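Microtubule-associated protein 1A/1B, light chain 3, putative (Trypanosoma brucei, PDB 3H9D) is a ubiquitin-like ATG8 protein of autophagy that probably becomes attached to phosphatidylethanolamine in membranes. Local coordinates at residues Leu53-Ser56 with Asp57-Val60. Numbering follows the deposited sequence.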
ATOM      1  N   LEU A  53      -7.070  10.641 -16.785  1.00 31.06           N
ATOM      2  CA  LEU A  53      -8.307  11.358 -16.592  1.00 30.54           C
ATOM      3  C   LEU A  53      -9.125  10.984 -17.817  1.00 30.35           C
ATOM      4  O   LEU A  53      -8.944  11.548 -18.891  1.00 30.41           O
ATOM      5  CB  LEU A  53      -8.025  12.861 -16.507  1.00 30.97           C
ATOM      6  CG  LEU A  53      -7.476  13.438 -15.186  1.00 33.36           C
ATOM      7  CD1 LEU A  53      -6.262  12.694 -14.582  1.00 28.78           C
ATOM      8  CD2 LEU A  53      -7.149  14.898 -15.368  1.00 31.29           C
ATOM      9  N   VAL A  54     -10.000   9.995 -17.637  1.00 30.04           N
ATOM     10  CA  VAL A  54     -10.632   9.261 -18.734  1.00 28.82           C
ATOM     11  C   VAL A  54     -12.050   9.774 -18.983  1.00 29.38           C
ATOM     12  O   VAL A  54     -12.867   9.797 -18.053  1.00 28.78           O
ATOM     13  CB  VAL A  54     -10.658   7.713 -18.432  1.00 28.43           C
ATOM     14  CG1 VAL A  54     -11.385   6.920 -19.530  1.00 25.82           C
ATOM     15  CG2 VAL A  54      -9.248   7.179 -18.229  1.00 25.06           C
ATOM     16  N   PRO A  55     -12.346  10.187 -20.238  1.00 29.75           N
ATOM     17  CA  PRO A  55     -13.705  10.599 -20.610  1.00 30.77           C
ATOM     18  C   PRO A  55     -14.708   9.539 -20.171  1.00 32.22           C
ATOM     19  O   PRO A  55     -14.565   8.369 -20.527  1.00 33.01           O
ATOM     20  CB  PRO A  55     -13.644  10.675 -22.137  1.00 29.92           C
ATOM     21  CG  PRO A  55     -12.221  10.966 -22.451  1.00 29.34           C
ATOM     22  CD  PRO A  55     -11.408  10.285 -21.373  1.00 29.56           C
ATOM     23  N   SER A  56     -15.702   9.946 -19.391  1.00 34.75           N
ATOM     24  CA  SER A  56     -16.651   9.012 -18.772  1.00 37.17           C
ATOM     25  C   SER A  56     -17.589   8.315 -19.764  1.00 38.51           C
ATOM     26  O   SER A  56     -18.426   7.498 -19.367  1.00 39.22           O
ATOM     27  CB  SER A  56     -17.467   9.747 -17.713  1.00 37.49           C
ATOM     28  OG  SER A  56     -18.109   8.831 -16.841  1.00 41.49           O
ATOM     29  N   ASP A  57     -17.441   8.652 -21.047  1.00 39.78           N
ATOM     30  CA  ASP A  57     -18.223   8.080 -22.149  1.00 40.63           C
ATOM     31  C   ASP A  57     -17.489   6.943 -22.867  1.00 40.15           C
ATOM     32  O   ASP A  57     -17.989   6.395 -23.861  1.00 41.53           O
ATOM     33  CB  ASP A  57     -18.584   9.176 -23.165  1.00 40.72           C
ATOM     34  CG  ASP A  57     -17.392  10.035 -23.541  1.00 43.84           C
ATOM     35  OD1 ASP A  57     -17.135  10.225 -24.749  1.00 47.27           O
ATOM     36  OD2 ASP A  57     -16.700  10.526 -22.624  1.00 49.36           O
ATOM     37  N   LEU A  58     -16.309   6.588 -22.366  1.00 38.35           N
ATOM     38  CA  LEU A  58     -15.512   5.536 -22.969  1.00 36.76           C
ATOM     39  C   LEU A  58     -15.944   4.145 -22.524  1.00 36.49           C
ATOM     40  O   LEU A  58     -16.378   3.942 -21.387  1.00 35.76           O
ATOM     41  CB  LEU A  58     -14.024   5.757 -22.683  1.00 37.10           C
ATOM     42  CG  LEU A  58     -13.184   6.422 -23.779  1.00 34.64           C
ATOM     43  CD1 LEU A  58     -13.816   7.688 -24.336  1.00 34.31           C
ATOM     44  CD2 LEU A  58     -11.771   6.694 -23.305  1.00 34.09           C
ATOM     45  N   THR A  59     -15.854   3.195 -23.450  1.00 35.65           N
ATOM     46  CA  THR A  59     -15.965   1.785 -23.108  1.00 34.07           C
ATOM     47  C   THR A  59     -14.582   1.314 -22.670  1.00 32.54           C
ATOM     48  O   THR A  59     -13.582   2.012 -22.888  1.00 31.20           O
ATOM     49  CB  THR A  59     -16.443   0.923 -24.302  1.00 33.96           C
ATOM     50  OG1 THR A  59     -15.579   1.124 -25.429  1.00 35.63           O
ATOM     51  CG2 THR A  59     -17.878   1.263 -24.683  1.00 35.23           C
ATOM     52  N   VAL A  60     -14.521   0.138 -22.057  1.00 31.65           N
ATOM     53  CA  VAL A  60     -13.238  -0.484 -21.756  1.00 30.32           C
ATOM     54  C   VAL A  60     -12.399  -0.557 -23.032  1.00 30.40           C
ATOM     55  O   VAL A  60     -11.246  -0.147 -23.032  1.00 30.50           O
ATOM     56  CB  VAL A  60     -13.405  -1.876 -21.072  1.00 30.72           C
ATOM     57  CG1 VAL A  60     -12.086  -2.671 -21.073  1.00 26.94           C
ATOM     58  CG2 VAL A  60     -13.944  -1.708 -19.654  1.00 28.12           C
TER
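Leu58 folds back over Pro55, and its side chain can be traced outward along the proline. Leu58 CB lies 3.4 Å from the carbonyl O of Pro55. At CG the chain forks. Leu58 CD1 settles against the proline ring, 3.7 Å from Pro55 CB and a little farther from its CG. Leu58 CD2 reaches past the proline to Val54, ending 3.8 Å from Val54 CG1, and also brushes Pro55 CD. Val54 offers that methyl because CG1 stands anti to its backbone N (chi1 177°); the two side chains meet at about a right angle. The backbone frame is a type I beta turn from Pro55 to Leu58, closed by the hydrogen bond from Leu58 N to Pro55 O, 3.1 Å. In this ubiquitin-like fold the turn leads from the edge strand 51-55 towards helix 60-71, whose N-cap is Thr59. Asp57 approaches Pro55 too: its CG sits between its own backbone N and carbonyl carbon (chi1 48°), which turns the carboxylate back along the chain and brings Asp57 OD2 within 3.1 Å of Pro55 CB. A backbone hydrogen bond joins Leu58 to Met94, and the side chain of Ser56 touches Ala95 of helix 94-101.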